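Local coordinates for ribokinase RBSK (Mycobacterium tuberculosis, PDB 3GO6), which probably phosphorylates D-ribose at O-5 with ATP and magnesium, yielding D-ribose 5-phosphate, as a homodimeric ribokinase of the PfkB carbohydrate kinase family, at residues Gly56-Asn61 and Met173-Pro178; Val64-Ala69 and Leu254-Pro259; Gly247-Gly252 and Gly289-Ala294. All coordinates share one frame; numbering follows the deposited sequence.

Overall arrangement
Contacts 1 and 2 share helix 58-68, and contacts 2 and 3 share helix 246-257. The centre of contact 1, between the start of helix 58-68 and the end of strand 171-175, lies about 3 Å, and that of contact 2, also buried, about 10 Å, from the centre of the chain; contact 3, with 289-294 as its loop side, is partly buried. Their chemistry follows their place. Polar groups around ribose dominate contact 1, alanine methyls contact 2, and contact 3 pairs apolar packing of Val-249 with the carboxylate of Asp-248. Arg-68 links contacts 2 and 3 through a salt bridge to Asp-290; Asn-61, bonded to Asp-248, links contacts 1 and 3, which both touch the sugar.

Contact 1 (Gly56-Asn61 and Met173-Pro178); sequences GGKGAN and MVNASP. With RIB (alpha-D-ribofuranose), chain C.
Lys-58 bridges the gap between the two segments, its CE lying 3.2 Å from OG of Ser-177. This is the tight part of the contact: the hydroxyl comes up beside the last methylene, and farther back along the chain CD passes 3.9 Å from the Ser-177 carbonyl O. The amide of Asn-175 meets that same methylene, the two side chains crossing at about a right angle. Ser-177 OG is itself hydrogen-bonded to Glu-202. The looser side is toward Pro-178, which follows a cis peptide bond and whose nearest atom to Lys-58 CE is its N, at 4.4 Å. No hydrogen bond joins the segments.

The 56-61 segment carries the glycine-rich Gly-Gly-Lys-Gly sugar-binding turn of the PfkB family, with Gly-57 as N-cap of helix 58-68. The backbone N-H groups at the helix start face the bound ribofuranose: Gly-57 N gives a fairly straight bond to O3 (2.9 Å, 161°), and Lys-58 N reaches O1 at a more bent 140°. One turn on, Asn-61 ND2 adds a second donor to O3, also at 2.9 Å, so that this hydroxyl oxygen is gripped by two N-H groups. Lys-58 runs nearly extended to CE and then bends at chi4 (-42°), which brings NZ round to the sugar; its bond to O5 is weak at 3.4 Å, and NZ is also hydrogen-bonded to Thr-45 of the second subunit. That subunit covers the serine-proline end as well, with Thr-45 against Ser-177 and Leu-47 against Pro-178.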
loop_
_atom_site.group_PDB
_atom_site.type_symbol
_atom_site.label_atom_id
_atom_site.label_comp_id
_atom_site.label_asym_id
_atom_site.label_seq_id
_atom_site.Cartn_x
_atom_site.Cartn_y
_atom_site.Cartn_z
ATOM N N GLY A 56 -11.206 7.171 1.178
ATOM C CA GLY A 56 -11.726 7.259 -0.194
ATOM C C GLY A 56 -12.684 6.131 -0.490
ATOM O O GLY A 56 -13.524 5.789 0.347
ATOM N N GLY A 57 -12.529 5.513 -1.660
ATOM C CA GLY A 57 -13.501 4.550 -2.165
ATOM C C GLY A 57 -14.377 5.223 -3.207
ATOM O O GLY A 57 -14.858 6.337 -2.990
ATOM N N LYS A 58 -14.611 4.557 -4.339
ATOM C CA LYS A 58 -15.463 5.136 -5.395
ATOM C C LYS A 58 -16.798 5.678 -4.878
ATOM O O LYS A 58 -17.231 6.760 -5.274
ATOM C CB LYS A 58 -15.767 4.108 -6.495
ATOM C CG LYS A 58 -14.604 3.828 -7.408
ATOM C CD LYS A 58 -15.044 2.883 -8.548
ATOM C CE LYS A 58 -13.831 2.321 -9.267
ATOM N NZ LYS A 58 -12.737 3.357 -9.505
ATOM N N GLY A 59 -17.472 4.934 -4.016
ATOM C CA GLY A 59 -18.803 5.357 -3.573
ATOM C C GLY A 59 -18.698 6.584 -2.674
ATOM O O GLY A 59 -19.420 7.576 -2.856
ATOM N N ALA A 60 -17.803 6.511 -1.696
ATOM C CA ALA A 60 -17.570 7.637 -0.792
ATOM C C ALA A 60 -17.158 8.879 -1.596
ATOM O O ALA A 60 -17.683 9.969 -1.362
ATOM C CB ALA A 60 -16.481 7.268 0.209
ATOM N N ASN A 61 -16.217 8.716 -2.523
ATOM C CA ASN A 61 -15.721 9.841 -3.336
ATOM C C ASN A 61 -16.840 10.467 -4.161
ATOM O O ASN A 61 -16.917 11.698 -4.292
ATOM C CB ASN A 61 -14.624 9.394 -4.320
ATOM C CG ASN A 61 -13.360 8.933 -3.642
ATOM O OD1 ASN A 61 -13.152 9.176 -2.456
ATOM N ND2 ASN A 61 -12.487 8.273 -4.409
ATOM N N MET A 173 -28.221 5.471 -12.275
ATOM C CA MET A 173 -26.939 5.898 -12.824
ATOM C C MET A 173 -25.835 4.977 -12.310
ATOM O O MET A 173 -25.637 4.846 -11.088
ATOM C CB MET A 173 -26.690 7.366 -12.437
ATOM C CG MET A 173 -25.408 7.999 -13.041
ATOM S SD MET A 173 -25.183 9.742 -12.587
ATOM C CE MET A 173 -26.437 10.526 -13.602
ATOM N N VAL A 174 -25.132 4.322 -13.230
ATOM C CA VAL A 174 -24.132 3.328 -12.884
ATOM C C VAL A 174 -22.775 3.766 -13.397
ATOM O O VAL A 174 -22.606 4.069 -14.585
ATOM C CB VAL A 174 -24.488 1.914 -13.454
ATOM C CG1 VAL A 174 -23.409 0.867 -13.101
ATOM C CG2 VAL A 174 -25.860 1.471 -12.950
ATOM N N ASN A 175 -21.811 3.842 -12.484
ATOM C CA ASN A 175 -20.416 3.955 -12.898
ATOM C C ASN A 175 -19.921 2.544 -13.106
ATOM O O ASN A 175 -19.718 1.800 -12.135
ATOM C CB ASN A 175 -19.603 4.707 -11.834
ATOM C CG ASN A 175 -18.146 4.829 -12.194
ATOM O OD1 ASN A 175 -17.767 4.846 -13.386
ATOM N ND2 ASN A 175 -17.312 4.906 -11.179
ATOM N N ALA A 176 -19.755 2.152 -14.374
ATOM C CA ALA A 176 -19.399 0.767 -14.719
ATOM C C ALA A 176 -17.916 0.478 -14.477
ATOM O O ALA A 176 -17.170 0.183 -15.408
ATOM C CB ALA A 176 -19.777 0.467 -16.198
ATOM N N SER A 177 -17.501 0.549 -13.210
ATOM C CA SER A 177 -16.108 0.400 -12.833
ATOM C C SER A 177 -16.080 -0.295 -11.461
ATOM O O SER A 177 -16.851 0.082 -10.580
ATOM C CB SER A 177 -15.462 1.790 -12.758
ATOM O OG SER A 177 -14.082 1.738 -12.446
ATOM N N PRO A 178 -15.230 -1.327 -11.285
ATOM C CA PRO A 178 -14.304 -1.894 -12.268
ATOM C C PRO A 178 -15.044 -2.740 -13.290
ATOM O O PRO A 178 -16.187 -3.133 -13.044
ATOM C CB PRO A 178 -13.412 -2.814 -11.443
ATOM C CG PRO A 178 -13.855 -2.675 -10.018
ATOM C CD PRO A 178 -15.169 -2.034 -9.993
HETATM O O5 RIB C . -11.578 6.238 -8.186
HETATM C C5 RIB C . -10.571 6.204 -7.150
HETATM C C4 RIB C . -11.070 5.311 -5.999
HETATM O O4 RIB C . -11.065 3.943 -6.458
HETATM C C3 RIB C . -10.153 5.314 -4.788
HETATM O O3 RIB C . -10.573 6.206 -3.725
HETATM C C2 RIB C . -10.100 3.860 -4.358
HETATM O O2 RIB C . -10.595 3.679 -3.026
HETATM C C1 RIB C . -10.889 3.047 -5.374
HETATM O O1 RIB C . -12.186 2.685 -4.883
#

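Contact 2 (Val64-Ala69 and Leu254-Pro259); sequences VAAARA and LAANWP
Ala-256 meets Ala-66 and Ala-69 together, and these three methyl groups account for most of the surface the segments bury. The CB of Ala-256 lies 3.9 Å from CB of Ala-69 and 4.2 Å from CB of Ala-66, so it sits across Ala-66, in the last turn of helix 58-68, and Ala-69, just past its end. It also rests 3.7 Å from the backbone O of Ala-66, a contact of a methyl with a carbonyl oxygen. All three CB atoms point into the interface. With nothing longer than a methyl at its middle, the backbones come close: CA of Ala-66 and CA of Ala-256 are 5.1 Å apart.

Such alanine-lined helix packing joins helix 58-68, which starts at the ribose site, to helix 246-257, which carries Asp-248 near its beginning; the meeting point is toward the far ends of both, in the Rossmann-like alpha/beta domain of the PfkB kinases. Behind helix 246-257, Leu-254 and Trp-258 reach strands 171-175 and 195-199 of the large sheet.

Where helix 58-68 ends, polar groups take over. A water donates to Ala-69 O at 2.8 Å and accepts from Asn-257 ND2 at 3.0 Å, tying the two segments together beside the methyls. The Asn-257 side chain stands with CG anti to its own carbonyl carbon (chi1 -70°), which brings its amide nearer to the other segment. Its ND2 is also bonded to Val-253 O, and its OD1 to Arg-270 of helix 265-282.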
loop_
_atom_site.group_PDB
_atom_site.type_symbol
_atom_site.label_atom_id
_atom_site.label_comp_id
_atom_site.label_asym_id
_atom_site.label_seq_id
_atom_site.Cartn_x
_atom_site.Cartn_y
_atom_site.Cartn_z
ATOM N N VAL A 64 -19.222 12.412 -1.827
ATOM C CA VAL A 64 -18.580 13.669 -1.428
ATOM C C VAL A 64 -18.629 14.723 -2.553
ATOM O O VAL A 64 -18.967 15.893 -2.323
ATOM C CB VAL A 64 -17.135 13.444 -0.940
ATOM C CG1 VAL A 64 -16.391 14.768 -0.821
ATOM C CG2 VAL A 64 -17.131 12.700 0.436
ATOM N N ALA A 65 -18.329 14.296 -3.772
ATOM C CA ALA A 65 -18.406 15.199 -4.930
ATOM C C ALA A 65 -19.831 15.700 -5.190
ATOM O O ALA A 65 -20.044 16.901 -5.455
ATOM C CB ALA A 65 -17.827 14.522 -6.183
ATOM N N ALA A 66 -20.811 14.801 -5.130
ATOM C CA ALA A 66 -22.214 15.207 -5.274
ATOM C C ALA A 66 -22.641 16.221 -4.194
ATOM O O ALA A 66 -23.357 17.183 -4.492
ATOM C CB ALA A 66 -23.134 13.986 -5.264
ATOM N N ALA A 67 -22.208 16.000 -2.950
ATOM C CA ALA A 67 -22.508 16.924 -1.838
ATOM C C ALA A 67 -21.846 18.296 -2.021
ATOM O O ALA A 67 -22.509 19.338 -1.864
ATOM C CB ALA A 67 -22.118 16.309 -0.496
ATOM N N ARG A 68 -20.567 18.309 -2.382
ATOM C CA ARG A 68 -19.888 19.580 -2.680
ATOM C C ARG A 68 -20.501 20.319 -3.880
ATOM O O ARG A 68 -20.476 21.552 -3.922
ATOM C CB ARG A 68 -18.385 19.382 -2.862
ATOM C CG ARG A 68 -17.694 18.947 -1.568
ATOM C CD ARG A 68 -16.201 18.858 -1.755
ATOM N NE ARG A 68 -15.522 18.300 -0.583
ATOM C CZ ARG A 68 -14.210 18.091 -0.518
ATOM N NH1 ARG A 68 -13.427 18.409 -1.541
ATOM N NH2 ARG A 68 -13.674 17.571 0.580
ATOM N N ALA A 69 -21.042 19.567 -4.840
ATOM C CA ALA A 69 -21.745 20.138 -5.991
ATOM C C ALA A 69 -23.177 20.612 -5.699
ATOM O O ALA A 69 -23.842 21.113 -6.605
ATOM C CB ALA A 69 -21.745 19.155 -7.181
ATOM N N LEU A 254 -22.123 14.677 -12.040
ATOM C CA LEU A 254 -23.150 14.300 -13.000
ATOM C C LEU A 254 -24.446 13.944 -12.260
ATOM O O LEU A 254 -25.542 14.420 -12.632
ATOM C CB LEU A 254 -22.688 13.151 -13.909
ATOM C CG LEU A 254 -23.537 12.972 -15.173
ATOM C CD1 LEU A 254 -23.210 14.084 -16.178
ATOM C CD2 LEU A 254 -23.319 11.610 -15.825
ATOM N N ALA A 255 -24.328 13.125 -11.211
ATOM C CA ALA A 255 -25.499 12.735 -10.404
ATOM C C ALA A 255 -26.187 13.944 -9.771
ATOM O O ALA A 255 -27.425 13.995 -9.701
ATOM C CB ALA A 255 -25.110 11.719 -9.321
ATOM N N ALA A 256 -25.382 14.908 -9.321
ATOM C CA ALA A 256 -25.890 16.102 -8.643
ATOM C C ALA A 256 -26.609 17.077 -9.586
ATOM O O ALA A 256 -27.313 17.988 -9.113
ATOM C CB ALA A 256 -24.750 16.819 -7.947
ATOM N N ASN A 257 -26.427 16.886 -10.898
ATOM C CA ASN A 257 -26.983 17.782 -11.939
ATOM C C ASN A 257 -27.920 17.151 -12.960
ATOM O O ASN A 257 -28.505 17.864 -13.790
ATOM C CB ASN A 257 -25.831 18.489 -12.670
ATOM C CG ASN A 257 -25.140 19.506 -11.799
ATOM O OD1 ASN A 257 -25.604 20.635 -11.679
ATOM N ND2 ASN A 257 -24.048 19.109 -11.156
ATOM N N TRP A 258 -28.061 15.829 -12.925
ATOM C CA TRP A 258 -28.906 15.121 -13.864
ATOM C C TRP A 258 -30.404 15.353 -13.577
ATOM O O TRP A 258 -30.831 15.232 -12.427
ATOM C CB TRP A 258 -28.620 13.628 -13.813
ATOM C CG TRP A 258 -28.991 12.904 -15.080
ATOM C CD1 TRP A 258 -30.132 12.189 -15.318
ATOM C CD2 TRP A 258 -28.198 12.809 -16.276
ATOM N NE1 TRP A 258 -30.103 11.659 -16.595
ATOM C CE2 TRP A 258 -28.930 12.032 -17.203
ATOM C CE3 TRP A 258 -26.950 13.323 -16.657
ATOM C CZ2 TRP A 258 -28.439 11.724 -18.470
ATOM C CZ3 TRP A 258 -26.466 13.025 -17.918
ATOM C CH2 TRP A 258 -27.215 12.245 -18.819
ATOM N N PRO A 259 -31.207 15.667 -14.621
ATOM C CA PRO A 259 -32.650 15.930 -14.395
ATOM C C PRO A 259 -33.452 14.659 -14.057
ATOM O O PRO A 259 -32.996 13.567 -14.337
ATOM C CB PRO A 259 -33.112 16.452 -15.759
ATOM C CG PRO A 259 -32.200 15.761 -16.734
ATOM C CD PRO A 259 -30.849 15.792 -16.048
HETATM O O HOH W 1 -23.472 21.512 -9.383
#

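Contact 3 (Gly247-Gly252 and Gly289-Ala294); sequences GDVFAG and GDCAPA. With RIB (alpha-D-ribofuranose), chain C.
The N-terminal part of helix 246-257, where the Gly-Ala-Gly-Asp signature of PfkB kinases leads into it, packs here against the loop 289-294 that leads to helix 295-303. Val-249 makes the whole of the contact from the helix side, and its two methyls straddle Ala-292, CG2 leaning to Cys-291 and CG1 to Pro-293. CG2 lies 3.7 Å from CA of Ala-292 and 3.8 Å from SG of Cys-291, while CG1 lies 3.7 Å from CD of Pro-293. The fork is set by chi1 (175°): CG1 stands anti to the backbone N and CG2 anti to the carbonyl carbon. The Cys-291 sulfur, at chi1 64°, sits between its own backbone N and carbonyl carbon, and that rotamer brings it up to CG2. No hydrogen bond crosses between the segments; the fit is purely apolar. Elsewhere on the loop, Arg-68 forms a salt bridge with Asp-290 and a hydrogen bond to Ala-292 O. The Cys-291 side chain comes within about 4 Å of the magnesium ion, whose site is formed by Asp-242, Ala-244, Ala-282, Val-285 and Gly-287.

One residue before Val-249, the helix turns Asp-248 to the sugar. Its OD2 accepts a hydrogen bond from O5 of the ribofuranose at 2.5 Å, a notably short distance, and the same oxygen is bonded to Asn-61 ND2, while OD1 is held by Gln-62. Two neighbours thus fix the rotation of the carboxylate. Asp-248 is the predicted proton acceptor, and a helix-borne aspartate facing the hydroxyl to be phosphorylated is characteristic of the ribokinase active site.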
loop_
_atom_site.group_PDB
_atom_site.type_symbol
_atom_site.label_atom_id
_atom_site.label_comp_id
_atom_site.label_asym_id
_atom_site.label_seq_id
_atom_site.Cartn_x
_atom_site.Cartn_y
_atom_site.Cartn_z
ATOM N N GLY A 247 -12.371 10.903 -11.977
ATOM C CA GLY A 247 -13.527 10.173 -12.513
ATOM C C GLY A 247 -14.679 10.097 -11.520
ATOM O O GLY A 247 -15.836 10.209 -11.896
ATOM N N ASP A 248 -14.362 9.904 -10.233
ATOM C CA ASP A 248 -15.396 9.888 -9.178
ATOM C C ASP A 248 -16.019 11.252 -9.030
ATOM O O ASP A 248 -17.214 11.364 -8.791
ATOM C CB ASP A 248 -14.789 9.463 -7.834
ATOM C CG ASP A 248 -14.347 8.014 -7.838
ATOM O OD1 ASP A 248 -14.961 7.212 -8.592
ATOM O OD2 ASP A 248 -13.371 7.683 -7.118
ATOM N N VAL A 249 -15.201 12.298 -9.159
ATOM C CA VAL A 249 -15.719 13.672 -9.142
ATOM C C VAL A 249 -16.683 13.894 -10.312
ATOM O O VAL A 249 -17.801 14.380 -10.130
ATOM C CB VAL A 249 -14.582 14.742 -9.133
ATOM C CG1 VAL A 249 -15.188 16.152 -9.233
ATOM C CG2 VAL A 249 -13.743 14.636 -7.831
ATOM N N PHE A 250 -16.258 13.519 -11.517
ATOM C CA PHE A 250 -17.144 13.616 -12.692
ATOM C C PHE A 250 -18.494 12.933 -12.406
ATOM O O PHE A 250 -19.553 13.524 -12.637
ATOM C CB PHE A 250 -16.442 13.002 -13.916
ATOM C CG PHE A 250 -17.276 13.022 -15.182
ATOM C CD1 PHE A 250 -17.024 13.984 -16.171
ATOM C CD2 PHE A 250 -18.284 12.074 -15.395
ATOM C CE1 PHE A 250 -17.788 14.018 -17.355
ATOM C CE2 PHE A 250 -19.061 12.096 -16.566
ATOM C CZ PHE A 250 -18.803 13.077 -17.554
ATOM N N ALA A 251 -18.460 11.712 -11.865
ATOM C CA ALA A 251 -19.683 10.921 -11.655
ATOM C C ALA A 251 -20.598 11.551 -10.609
ATOM O O ALA A 251 -21.824 11.639 -10.806
ATOM C CB ALA A 251 -19.333 9.488 -11.267
ATOM N N GLY A 252 -20.008 11.998 -9.497
ATOM C CA GLY A 252 -20.798 12.603 -8.413
ATOM C C GLY A 252 -21.439 13.896 -8.863
ATOM O O GLY A 252 -22.610 14.172 -8.548
ATOM N N GLY A 289 -9.509 11.372 -2.470
ATOM C CA GLY A 289 -10.797 11.524 -1.785
ATOM C C GLY A 289 -11.188 12.952 -1.428
ATOM O O GLY A 289 -12.336 13.207 -1.047
ATOM N N ASP A 290 -10.249 13.886 -1.567
ATOM C CA ASP A 290 -10.505 15.259 -1.155
ATOM C C ASP A 290 -10.371 16.294 -2.288
ATOM O O ASP A 290 -10.204 17.493 -2.028
ATOM C CB ASP A 290 -9.617 15.619 0.040
ATOM C CG ASP A 290 -10.100 16.861 0.790
ATOM O OD1 ASP A 290 -11.276 16.900 1.227
ATOM O OD2 ASP A 290 -9.294 17.799 0.959
ATOM N N CYS A 291 -10.519 15.863 -3.534
ATOM C CA CYS A 291 -10.263 16.766 -4.666
ATOM C C CYS A 291 -11.498 17.365 -5.360
ATOM O O CYS A 291 -11.357 18.106 -6.350
ATOM C CB CYS A 291 -9.386 16.056 -5.695
ATOM S SG CYS A 291 -10.157 14.599 -6.461
ATOM N N ALA A 292 -12.696 17.059 -4.865
ATOM C CA ALA A 292 -13.928 17.558 -5.498
ATOM C C ALA A 292 -14.115 19.065 -5.246
ATOM O O ALA A 292 -14.012 19.524 -4.112
ATOM C CB ALA A 292 -15.133 16.777 -5.009
ATOM N N PRO A 293 -14.384 19.840 -6.313
ATOM C CA PRO A 293 -14.547 21.268 -6.154
ATOM C C PRO A 293 -15.929 21.644 -5.615
ATOM O O PRO A 293 -16.902 20.881 -5.746
ATOM C CB PRO A 293 -14.378 21.783 -7.589
ATOM C CG PRO A 293 -14.965 20.702 -8.411
ATOM C CD PRO A 293 -14.513 19.429 -7.727
ATOM N N ALA A 294 -16.015 22.829 -5.024
ATOM C CA ALA A 294 -17.302 23.368 -4.579
ATOM C C ALA A 294 -18.122 23.804 -5.788
ATOM O O ALA A 294 -17.563 24.047 -6.875
ATOM C CB ALA A 294 -17.092 24.537 -3.591
HETATM O O5 RIB C . -11.578 6.238 -8.186
HETATM C C5 RIB C . -10.571 6.204 -7.150
HETATM C C4 RIB C . -11.070 5.311 -5.999
HETATM O O4 RIB C . -11.065 3.943 -6.458
HETATM C C3 RIB C . -10.153 5.314 -4.788
HETATM O O3 RIB C . -10.573 6.206 -3.725
HETATM C C2 RIB C . -10.100 3.860 -4.358
HETATM O O2 RIB C . -10.595 3.679 -3.026
HETATM C C1 RIB C . -10.889 3.047 -5.374
HETATM O O1 RIB C . -12.186 2.685 -4.883
#